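Local coordinates for possible acyl-[acyl-carrier protein] desaturase DESA2 (acyl-[acp] desaturase) (stearoyl-acp desaturase) (Mycobacterium tuberculosis, PDB 1ZA0) that may introduce double bonds into acyl-carrier-protein-bound fatty acids during mycobacterial lipid biosynthesis, probably with a di-iron centre, and binds a manganese ion in this crystal, at residues A20-H25 against E193-N198; D30-H35 against D183-D188; I71-K76 against L109-L114; L199-L204 against T259-A264. All blocks are in the same frame, centred on the assembly; numbering follows the deposited sequence.

Interaction 1 of 4, residues A20-H25 against E193-N198; sequences ANMTRH and EEFFAN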
# COMPACT_ATOMS: atom_id res chain seq x y z
N ALA A 20 -0.28 -20.11 11.15
CA ALA A 20 -1.70 -19.83 11.47
C ALA A 20 -2.26 -18.69 10.54
O ALA A 20 -3.35 -18.73 10.05
CB ALA A 20 -1.80 -19.40 12.96
N ASN A 21 -1.46 -17.71 10.32
CA ASN A 21 -1.87 -16.58 9.50
C ASN A 21 -1.94 -16.95 8.00
O ASN A 21 -2.82 -16.53 7.32
CB ASN A 21 -0.93 -15.44 9.72
CG ASN A 21 -1.29 -14.65 10.99
OD1 ASN A 21 -2.03 -13.66 10.91
ND2 ASN A 21 -0.81 -15.11 12.17
N MET A 22 -1.00 -17.76 7.53
CA MET A 22 -1.06 -18.25 6.13
C MET A 22 -2.29 -19.04 5.95
O MET A 22 -3.04 -18.90 5.01
CB MET A 22 0.11 -19.17 5.84
CG MET A 22 1.14 -18.71 4.94
SD MET A 22 0.68 -17.67 3.48
CE MET A 22 0.35 -18.78 2.12
N THR A 23 -2.56 -19.91 6.93
CA THR A 23 -3.75 -20.71 6.91
C THR A 23 -5.02 -19.88 6.90
O THR A 23 -5.94 -20.11 6.15
CB THR A 23 -3.70 -21.75 8.16
OG1 THR A 23 -2.54 -22.57 8.02
CG2 THR A 23 -4.78 -22.71 8.07
N ARG A 24 -5.10 -18.91 7.78
CA ARG A 24 -6.19 -17.96 7.72
C ARG A 24 -6.30 -17.24 6.35
O ARG A 24 -7.39 -17.12 5.77
CB ARG A 24 -6.01 -16.91 8.81
CG ARG A 24 -7.16 -15.95 8.92
CD ARG A 24 -6.92 -14.81 9.87
NE ARG A 24 -5.59 -14.25 9.72
CZ ARG A 24 -5.16 -13.51 8.70
NH1 ARG A 24 -6.01 -13.21 7.74
NH2 ARG A 24 -3.91 -13.03 8.67
N HIS A 25 -5.18 -16.75 5.88
CA HIS A 25 -5.19 -15.89 4.65
C HIS A 25 -5.72 -16.73 3.47
O HIS A 25 -6.73 -16.40 2.87
CB HIS A 25 -3.79 -15.33 4.46
CG HIS A 25 -3.66 -14.33 3.35
ND1 HIS A 25 -3.47 -12.97 3.59
CD2 HIS A 25 -3.69 -14.48 2.01
CE1 HIS A 25 -3.34 -12.35 2.42
NE2 HIS A 25 -3.48 -13.23 1.45
N GLU A 193 -1.73 -5.85 6.32
CA GLU A 193 -1.48 -5.25 7.58
C GLU A 193 -1.75 -6.26 8.75
O GLU A 193 -1.00 -6.27 9.73
CB GLU A 193 -2.26 -3.94 7.77
CG GLU A 193 -1.90 -3.26 9.10
CD GLU A 193 -2.98 -2.37 9.70
OE1 GLU A 193 -4.03 -2.14 9.05
OE2 GLU A 193 -2.74 -1.84 10.85
N GLU A 194 -2.83 -7.02 8.64
CA GLU A 194 -3.33 -7.91 9.70
C GLU A 194 -2.20 -8.96 9.90
O GLU A 194 -1.80 -9.28 11.00
CB GLU A 194 -4.61 -8.61 9.26
CG GLU A 194 -5.19 -9.72 10.15
CD GLU A 194 -6.48 -10.27 9.62
OE1 GLU A 194 -6.84 -9.90 8.47
OE2 GLU A 194 -7.19 -11.06 10.31
N PHE A 195 -1.71 -9.49 8.80
CA PHE A 195 -0.65 -10.50 8.81
C PHE A 195 0.61 -9.98 9.45
O PHE A 195 1.07 -10.57 10.46
CB PHE A 195 -0.37 -11.01 7.38
CG PHE A 195 0.24 -12.40 7.31
CD1 PHE A 195 -0.38 -13.39 6.57
CD2 PHE A 195 1.44 -12.68 7.90
CE1 PHE A 195 0.21 -14.67 6.45
CE2 PHE A 195 2.01 -13.96 7.81
CZ PHE A 195 1.38 -14.95 7.09
N PHE A 196 1.16 -8.86 8.96
CA PHE A 196 2.36 -8.32 9.59
C PHE A 196 2.12 -7.91 11.02
O PHE A 196 2.98 -8.08 11.91
CB PHE A 196 3.01 -7.17 8.80
CG PHE A 196 3.63 -7.63 7.50
CD1 PHE A 196 4.76 -8.44 7.50
CD2 PHE A 196 3.06 -7.26 6.29
CE1 PHE A 196 5.33 -8.87 6.31
CE2 PHE A 196 3.63 -7.69 5.08
CZ PHE A 196 4.75 -8.51 5.11
N ALA A 197 0.98 -7.30 11.27
CA ALA A 197 0.72 -6.83 12.62
C ALA A 197 0.60 -8.01 13.60
O ALA A 197 0.91 -7.88 14.77
CB ALA A 197 -0.55 -6.00 12.66
N ASN A 198 0.07 -9.14 13.15
CA ASN A 198 -0.05 -10.29 14.05
C ASN A 198 1.39 -10.81 14.42
O ASN A 198 1.63 -11.25 15.55
CB ASN A 198 -0.92 -11.40 13.41
CG ASN A 198 -2.40 -11.05 13.42
OD1 ASN A 198 -2.80 -10.13 14.17
ND2 ASN A 198 -3.25 -11.82 12.62

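Interaction 2 of 4, residues D30-H35 against D183-D188; sequences DIWFAH and DRIARD. With EDO (1,2-ethanediol), chain C.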
# COMPACT_ATOMS: atom_id res chain seq x y z
N ASP A 30 -10.29 -14.44 -1.48
CA ASP A 30 -11.36 -14.22 -2.47
C ASP A 30 -10.69 -13.55 -3.69
O ASP A 30 -10.63 -12.31 -3.78
CB ASP A 30 -12.43 -13.31 -1.85
CG ASP A 30 -13.61 -13.06 -2.78
OD1 ASP A 30 -13.84 -13.80 -3.78
OD2 ASP A 30 -14.38 -12.10 -2.58
N ILE A 31 -10.17 -14.40 -4.57
CA ILE A 31 -9.14 -14.09 -5.56
C ILE A 31 -9.74 -13.25 -6.64
O ILE A 31 -10.81 -13.51 -7.05
CB ILE A 31 -8.53 -15.43 -6.13
CG1 ILE A 31 -7.78 -16.19 -5.03
CG2 ILE A 31 -7.57 -15.23 -7.32
CD1 ILE A 31 -6.91 -15.36 -4.14
N TRP A 32 -9.04 -12.20 -7.02
CA TRP A 32 -9.42 -11.37 -8.18
C TRP A 32 -8.24 -11.28 -9.17
O TRP A 32 -7.12 -11.59 -8.82
CB TRP A 32 -9.87 -9.98 -7.72
CG TRP A 32 -8.83 -9.15 -7.04
CD1 TRP A 32 -8.42 -9.24 -5.74
CD2 TRP A 32 -8.15 -8.01 -7.58
NE1 TRP A 32 -7.50 -8.25 -5.44
CE2 TRP A 32 -7.32 -7.48 -6.56
CE3 TRP A 32 -8.16 -7.38 -8.84
CZ2 TRP A 32 -6.51 -6.39 -6.75
CZ3 TRP A 32 -7.36 -6.30 -9.02
CH2 TRP A 32 -6.52 -5.82 -7.99
N PHE A 33 -8.55 -10.90 -10.42
CA PHE A 33 -7.56 -10.78 -11.50
C PHE A 33 -7.57 -9.34 -11.98
O PHE A 33 -8.61 -8.75 -12.09
CB PHE A 33 -7.91 -11.77 -12.61
CG PHE A 33 -7.95 -13.18 -12.15
CD1 PHE A 33 -6.77 -13.90 -12.01
CD2 PHE A 33 -9.17 -13.80 -11.81
CE1 PHE A 33 -6.81 -15.22 -11.54
CE2 PHE A 33 -9.19 -15.12 -11.31
CZ PHE A 33 -8.02 -15.82 -11.19
N ALA A 34 -6.37 -8.78 -12.15
CA ALA A 34 -6.16 -7.46 -12.64
C ALA A 34 -6.96 -7.24 -13.95
O ALA A 34 -7.62 -6.20 -14.10
CB ALA A 34 -4.61 -7.24 -12.86
N HIS A 35 -6.89 -8.21 -14.86
CA HIS A 35 -7.49 -8.06 -16.19
C HIS A 35 -9.01 -7.90 -16.14
O HIS A 35 -9.61 -7.37 -17.05
CB HIS A 35 -7.07 -9.18 -17.16
CG HIS A 35 -7.64 -10.51 -16.82
ND1 HIS A 35 -6.88 -11.52 -16.28
CD2 HIS A 35 -8.90 -11.00 -16.91
CE1 HIS A 35 -7.64 -12.57 -16.06
NE2 HIS A 35 -8.88 -12.27 -16.40
N ASP A 183 -10.90 -0.51 -4.42
CA ASP A 183 -11.50 -1.23 -3.29
C ASP A 183 -10.90 -2.65 -3.14
O ASP A 183 -10.68 -3.09 -2.01
CB ASP A 183 -12.99 -1.30 -3.54
CG ASP A 183 -13.70 -2.15 -2.56
OD1 ASP A 183 -13.97 -1.65 -1.44
OD2 ASP A 183 -14.06 -3.29 -2.86
N ARG A 184 -10.67 -3.39 -4.23
CA ARG A 184 -9.99 -4.71 -4.14
C ARG A 184 -8.62 -4.57 -3.51
O ARG A 184 -8.26 -5.36 -2.62
CB ARG A 184 -9.89 -5.45 -5.49
CG ARG A 184 -11.15 -6.10 -6.01
CD ARG A 184 -11.71 -7.35 -5.23
NE ARG A 184 -12.73 -8.03 -6.04
CZ ARG A 184 -13.10 -9.32 -5.98
NH1 ARG A 184 -14.04 -9.76 -6.82
NH2 ARG A 184 -12.56 -10.16 -5.11
N ILE A 185 -7.84 -3.60 -3.98
CA ILE A 185 -6.51 -3.32 -3.45
C ILE A 185 -6.56 -2.98 -1.95
O ILE A 185 -5.74 -3.54 -1.12
CB ILE A 185 -5.84 -2.18 -4.22
CG1 ILE A 185 -5.55 -2.59 -5.66
CG2 ILE A 185 -4.53 -1.75 -3.53
CD1 ILE A 185 -4.85 -1.46 -6.49
N ALA A 186 -7.52 -2.11 -1.58
CA ALA A 186 -7.67 -1.71 -0.17
C ALA A 186 -7.91 -2.93 0.73
O ALA A 186 -7.32 -2.99 1.82
CB ALA A 186 -8.78 -0.76 0.00
N ARG A 187 -8.76 -3.84 0.29
CA ARG A 187 -9.07 -5.07 1.02
C ARG A 187 -7.86 -6.01 1.18
O ARG A 187 -7.69 -6.67 2.23
CB ARG A 187 -10.21 -5.81 0.38
CG ARG A 187 -11.51 -5.09 0.49
CD ARG A 187 -12.68 -5.76 -0.23
NE ARG A 187 -13.78 -4.80 -0.42
CZ ARG A 187 -14.61 -4.40 0.55
NH1 ARG A 187 -14.55 -4.96 1.79
NH2 ARG A 187 -15.54 -3.49 0.28
N ASP A 188 -7.02 -6.06 0.16
CA ASP A 188 -5.75 -6.78 0.25
C ASP A 188 -4.85 -6.10 1.24
O ASP A 188 -4.24 -6.78 2.05
CB ASP A 188 -5.04 -6.90 -1.10
CG ASP A 188 -5.68 -7.88 -2.04
OD1 ASP A 188 -6.45 -8.81 -1.64
OD2 ASP A 188 -5.44 -7.80 -3.27
C1 EDO C . -5.46 -11.03 -5.05
O1 EDO C . -6.30 -11.85 -5.81
C2 EDO C . -5.71 -11.25 -3.57
O2 EDO C . -7.05 -10.97 -3.20
O HOH W 1 -10.80 -9.80 -2.89

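Interaction 3 of 4, residues I71-K76 against L109-L114; sequences ILLILK and LHAIAL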
# COMPACT_ATOMS: atom_id res chain seq x y z
N ILE A 71 1.08 7.64 -7.65
CA ILE A 71 1.86 7.37 -6.44
C ILE A 71 1.80 5.91 -6.07
O ILE A 71 2.84 5.30 -5.78
CB ILE A 71 1.37 8.27 -5.26
CG1 ILE A 71 1.70 9.73 -5.55
CG2 ILE A 71 1.97 7.76 -3.89
CD1 ILE A 71 0.83 10.70 -4.72
N LEU A 72 0.60 5.30 -6.13
CA LEU A 72 0.45 3.87 -5.78
C LEU A 72 1.24 2.96 -6.70
O LEU A 72 1.90 1.95 -6.28
CB LEU A 72 -1.01 3.41 -5.81
CG LEU A 72 -1.88 3.66 -4.62
CD1 LEU A 72 -3.34 3.21 -4.87
CD2 LEU A 72 -1.27 3.02 -3.40
N LEU A 73 1.15 3.31 -7.96
CA LEU A 73 1.79 2.52 -8.99
C LEU A 73 3.30 2.53 -8.81
O LEU A 73 3.98 1.45 -8.86
CB LEU A 73 1.37 3.03 -10.34
CG LEU A 73 2.11 2.34 -11.50
CD1 LEU A 73 1.87 0.80 -11.49
CD2 LEU A 73 1.75 2.97 -12.81
N ILE A 74 3.85 3.72 -8.54
CA ILE A 74 5.30 3.85 -8.36
C ILE A 74 5.74 3.01 -7.16
O ILE A 74 6.75 2.30 -7.20
CB ILE A 74 5.71 5.34 -8.15
CG1 ILE A 74 5.49 6.19 -9.40
CG2 ILE A 74 7.16 5.48 -7.66
CD1 ILE A 74 6.48 5.95 -10.46
N LEU A 75 5.01 3.11 -6.07
CA LEU A 75 5.33 2.37 -4.84
C LEU A 75 5.19 0.85 -5.05
O LEU A 75 6.04 0.05 -4.62
CB LEU A 75 4.42 2.82 -3.71
CG LEU A 75 4.63 4.25 -3.18
CD1 LEU A 75 3.69 4.55 -2.05
CD2 LEU A 75 6.13 4.49 -2.78
N LYS A 76 4.13 0.45 -5.73
CA LYS A 76 3.88 -0.97 -5.94
C LYS A 76 4.93 -1.60 -6.89
O LYS A 76 5.27 -2.75 -6.71
CB LYS A 76 2.47 -1.24 -6.48
CG LYS A 76 1.32 -0.86 -5.51
CD LYS A 76 0.98 -1.88 -4.56
CE LYS A 76 -0.18 -1.38 -3.64
NZ LYS A 76 -0.23 -2.43 -2.64
N LEU A 109 0.24 -7.93 -8.48
CA LEU A 109 -1.10 -7.90 -9.03
C LEU A 109 -1.72 -6.49 -9.01
O LEU A 109 -2.29 -6.07 -10.02
CB LEU A 109 -2.00 -8.92 -8.33
CG LEU A 109 -3.41 -9.00 -9.01
CD1 LEU A 109 -3.39 -9.98 -10.20
CD2 LEU A 109 -4.43 -9.40 -8.02
N HIS A 110 -1.52 -5.77 -7.92
CA HIS A 110 -1.98 -4.42 -7.75
C HIS A 110 -1.33 -3.52 -8.79
O HIS A 110 -2.04 -2.75 -9.45
CB HIS A 110 -1.59 -3.86 -6.31
CG HIS A 110 -2.21 -4.64 -5.20
ND1 HIS A 110 -1.78 -4.55 -3.88
CD2 HIS A 110 -3.29 -5.48 -5.19
CE1 HIS A 110 -2.56 -5.32 -3.13
NE2 HIS A 110 -3.48 -5.90 -3.91
N ALA A 111 -0.00 -3.64 -8.94
CA ALA A 111 0.76 -2.85 -9.92
C ALA A 111 0.25 -3.14 -11.38
O ALA A 111 0.05 -2.23 -12.17
CB ALA A 111 2.26 -3.13 -9.79
N ILE A 112 -0.04 -4.40 -11.70
CA ILE A 112 -0.49 -4.71 -13.05
C ILE A 112 -1.85 -4.07 -13.30
O ILE A 112 -2.09 -3.48 -14.37
CB ILE A 112 -0.62 -6.23 -13.27
CG1 ILE A 112 0.78 -6.92 -13.19
CG2 ILE A 112 -1.25 -6.51 -14.60
CD1 ILE A 112 0.59 -8.50 -12.86
N ALA A 113 -2.77 -4.25 -12.34
CA ALA A 113 -4.13 -3.73 -12.48
C ALA A 113 -4.07 -2.18 -12.69
O ALA A 113 -4.67 -1.65 -13.61
CB ALA A 113 -4.96 -4.01 -11.27
N LEU A 114 -3.31 -1.49 -11.85
CA LEU A 114 -3.23 -0.04 -11.96
C LEU A 114 -2.64 0.41 -13.29
O LEU A 114 -3.15 1.33 -13.92
CB LEU A 114 -2.41 0.57 -10.83
CG LEU A 114 -3.02 0.56 -9.41
CD1 LEU A 114 -1.87 0.70 -8.41
CD2 LEU A 114 -3.99 1.75 -9.20

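Interaction 4 of 4, residues L199-L204 against T259-A264; sequences LVTHCL and TAWGLA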
# COMPACT_ATOMS: atom_id res chain seq x y z
N LEU A 199 2.33 -10.71 13.48
CA LEU A 199 3.70 -11.17 13.70
C LEU A 199 4.32 -10.25 14.72
O LEU A 199 5.05 -10.71 15.61
CB LEU A 199 4.53 -11.21 12.43
CG LEU A 199 4.09 -12.12 11.32
CD1 LEU A 199 5.04 -12.15 10.10
CD2 LEU A 199 3.98 -13.47 11.86
N VAL A 200 4.02 -8.97 14.63
CA VAL A 200 4.51 -7.98 15.55
C VAL A 200 3.95 -8.20 16.97
O VAL A 200 4.67 -8.00 17.99
CB VAL A 200 4.22 -6.56 15.10
CG1 VAL A 200 4.53 -5.55 16.18
CG2 VAL A 200 5.01 -6.20 13.83
N THR A 201 2.70 -8.59 17.05
CA THR A 201 2.12 -8.98 18.34
C THR A 201 2.95 -10.12 18.97
O THR A 201 3.23 -10.02 20.14
CB THR A 201 0.63 -9.37 18.15
OG1 THR A 201 -0.10 -8.18 17.79
CG2 THR A 201 -0.00 -9.85 19.48
N HIS A 202 3.27 -11.18 18.22
CA HIS A 202 4.10 -12.25 18.77
C HIS A 202 5.50 -11.76 19.15
O HIS A 202 6.02 -12.19 20.17
CB HIS A 202 4.12 -13.48 17.87
CG HIS A 202 4.75 -14.70 18.52
ND1 HIS A 202 4.20 -15.35 19.60
CD2 HIS A 202 5.92 -15.35 18.26
CE1 HIS A 202 4.98 -16.36 19.97
NE2 HIS A 202 6.03 -16.38 19.18
N CYS A 203 6.05 -10.76 18.44
CA CYS A 203 7.33 -10.15 18.80
C CYS A 203 7.22 -9.39 20.10
O CYS A 203 8.17 -9.40 20.95
CB CYS A 203 7.88 -9.20 17.73
SG CYS A 203 8.31 -9.95 16.20
N LEU A 204 6.12 -8.64 20.29
CA LEU A 204 5.87 -7.99 21.55
C LEU A 204 5.81 -8.97 22.72
O LEU A 204 6.17 -8.59 23.81
CB LEU A 204 4.60 -7.13 21.58
CG LEU A 204 4.68 -5.72 21.02
CD1 LEU A 204 3.23 -5.24 20.71
CD2 LEU A 204 5.44 -4.77 21.94
N THR A 259 -2.22 1.89 19.52
CA THR A 259 -3.37 1.61 20.34
C THR A 259 -3.86 0.18 20.13
O THR A 259 -4.11 -0.54 21.11
CB THR A 259 -4.51 2.68 20.07
OG1 THR A 259 -4.03 4.00 20.40
CG2 THR A 259 -5.77 2.47 20.91
N ALA A 260 -3.95 -0.24 18.86
CA ALA A 260 -4.42 -1.56 18.51
C ALA A 260 -3.48 -2.68 19.01
O ALA A 260 -3.92 -3.80 19.17
CB ALA A 260 -4.61 -1.66 16.99
N TRP A 261 -2.18 -2.38 19.20
CA TRP A 261 -1.24 -3.29 19.90
C TRP A 261 -1.34 -3.25 21.43
O TRP A 261 -0.57 -3.91 22.12
CB TRP A 261 0.26 -3.03 19.49
CG TRP A 261 0.62 -3.66 18.13
CD1 TRP A 261 0.32 -4.91 17.70
CD2 TRP A 261 1.36 -3.04 17.10
NE1 TRP A 261 0.81 -5.11 16.43
CE2 TRP A 261 1.48 -3.96 16.05
CE3 TRP A 261 1.95 -1.78 16.96
CZ2 TRP A 261 2.09 -3.65 14.87
CZ3 TRP A 261 2.60 -1.48 15.85
CH2 TRP A 261 2.68 -2.42 14.78
N GLY A 262 -2.20 -2.40 21.97
CA GLY A 262 -2.43 -2.36 23.40
C GLY A 262 -1.39 -1.49 24.06
O GLY A 262 -1.20 -1.52 25.28
N LEU A 263 -0.72 -0.68 23.26
CA LEU A 263 0.43 0.08 23.77
C LEU A 263 0.17 1.55 24.01
O LEU A 263 1.12 2.32 24.09
CB LEU A 263 1.63 -0.09 22.83
CG LEU A 263 2.15 -1.51 22.69
CD1 LEU A 263 3.18 -1.61 21.58
CD2 LEU A 263 2.68 -2.09 24.03
N ALA A 264 -1.11 1.96 24.04
CA ALA A 264 -1.46 3.39 24.04
C ALA A 264 -0.88 4.15 25.23
O ALA A 264 -0.53 5.31 25.09
CB ALA A 264 -3.00 3.62 23.94

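Interaction 1 of 4, residues A20-H25 against E193-N198
Phe-195 reaches from helix 193-198 into a hole on helix 20-25 formed by Asn-21, Met-22, Arg-24 and His-25. Its ring lies flat under Asn-21, whose CB sits over the ring centre in a CH-pi contact, 3.5 Å from the centroid. Met-22 approaches the same ring obliquely, with SD 4.2 Å from CE1 of Phe-195, a Met-aromatic contact. ND1 of His-25 comes up near the ring plane, at the edge.

Beside this knob lies a polar group. Asn-21 OD1 accepts two N-H bonds. ND2 of Asn-198 meets it in the carbonyl plane, on a lone pair, at 2.8 Å and almost straight. NH2 of Arg-24 gives the second, 3.0 Å to OD1 of Asn-21. The bend at chi3 (43°) turns NE of Arg-24 toward that amide. Its guanidinium and the Glu-194 carboxylate stack tip to tip, their planes 13° apart. OE1 of Glu-194 lies well out of the guanidinium plane and no N-H points at it, so this salt bridge rests on charge alone. Asn-21 ND2 is used by Val-17 O.

The two helices run nearly antiparallel. Helix 95-121 flanks them: Trp-99 stacks on Phe-195, and Glu-106 OE2 is hydrogen-bonded to NE2 of His-25. Helix 148-172 meets helix 176-206 through Phe-196.

Interaction 2 of 4, residues D30-H35 against D183-D188
Trp-32 lays its indole against helix 183-188, where the loop after helix 9-27 passes alongside helix 176-206 of this ferritin-like desaturase. This is the tight part of the contact. Arg-184 CB lies over the centre of one indole face, 3.6 Å from the centroid of the five-membered ring, a CH-pi contact. The arginine chain runs back over the indole, against the direction of the tryptophan side chain. Ile-185 CG1 touches CZ2 of Trp-32 obliquely at 4.1 Å.

The indole N-H is also used. NE1 of Trp-32 donates to OD2 of Asp-188 at 3.0 Å, on the syn side but 32° out of the carboxylate plane. The same OD2 is hydrogen-bonded to His-110, consistent with a second-shell role for Asp-188 at the predicted site of the first iron.

The solvent side is looser. The tip of Arg-184 has two conformers, and its contacts, described for one of them, are less certain. There OD2 of Asp-30 makes a long salt bridge, 3.7 Å from NH2 of Arg-184, a water bridges Asp-30 O and the same NH2, and Tyr-37 OH is hydrogen-bonded to NE of Arg-184. An ethanediol, probably from the crystallisation liquor, links the Trp-32 backbone to Asp-188: its O1 accepts from the backbone N of Trp-32, and its O2 donates to OD1 of Asp-188 at 2.7 Å.

Interaction 3 of 4, residues I71-K76 against L109-L114
Lys-76 bends across to His-110 where two helices of the ferritin-like bundle meet. The axes of segments 71-76 and 109-114 cross at -140° and come within 8.9 Å. The small side chain of Ala-111 allows a close approach here. Its CB meets CB of Lys-76 at 3.8 Å, and the CA atoms of these two residues are the nearest pair.

Larger side chains fill the space one turn away. Leu-114 pushes CD1 into the hollow between Leu-72 and Leu-73, 3.9 Å from CB of Leu-72 and close to the backbone N of Leu-73. In return, Leu-73 places CD1 between Ala-111 and Leu-114, 3.6 Å from O of Ala-111. Leu-72 also packs on helix 148-172.

The lysine chain bends at chi2 (-86°), and CD rests 3.7 Å from CB of His-110, near the imidazole plane. A bond from NE2 to Asp-188 holds this ring. NZ also makes salt bridges to the manganese ligands Glu-107 and Glu-189. With His-110 these are the predicted ligands of the first iron, consistent with the amine standing in its place. NZ of Lys-76 donates to ND1 of His-110 at 2.9 Å, tilted 18° from the ring plane.

Interaction 4 of 4, residues L199-L204 against T259-A264
This is a buried apolar contact in which Trp-261, at the C-terminal end of helix 247-260, packs on helix 199-204. The chain turns there through a Schellman motif. Gly-262 is the first residue to leave helical geometry, and its positive phi (85°) swings the chain round. Trp-261 before it and Leu-263 after it both point toward helix 199-204.

The indole is met from several sides. Val-200 lies over one face, offset toward the rim, and crosses the tryptophan at about a right angle. With CG1 anti to the backbone N (chi1 170°), this methyl is the one laid on the ring, and CG1 of Val-200 is 3.4 Å from CZ2 of Trp-261. Thr-201 comes to the edge of the ring near its plane, with OG1 3.3 Å from CD1 of Trp-261. Thr-201 OG1 and Trp-261 NE1 both hydrogen-bond to Ala-197 O, one turn before Thr-201 on the same helix. The tryptophan N-H is thereby satisfied inside an otherwise oily contact.

Further along the helix, Leu-204 reaches both residues of the turn. CD1 of Leu-204 lies 3.9 Å from CB of Trp-261.

Helices 148-172 and 208-221 add to the packing. Val-200 and Trp-261 both touch helix 148-172, while Leu-204 and Leu-263 touch helix 208-221. Arg-257, on the same helix as Thr-259, makes a cation-pi contact with Trp-261. The two leucines meet tip to tip, with CD1 of Leu-204 3.7 Å from CD1 of Leu-263.

In the fold
Helix 176-206 serves interactions 1, 2 and 4. Interaction 3 instead joins helices 63-77 and 95-121. Interactions 3 and 4 are buried, while 1 and 2 are partly buried, and 2 includes exposed residues. Chemistry follows place. Interaction 3 lies nearest the centre of the chain and combines aliphatic packing with a charged group beside the metal. Interaction 4, farthest out, is almost wholly apolar. Interactions 1 and 2 pair an aromatic core with polar bonds and salt bridges. Interactions 2 and 3 touch through Asp-188 and His-110, and interactions 1 and 4 through Ala-197 and Trp-261. The centres of 3 and 4 are about 29 Å apart.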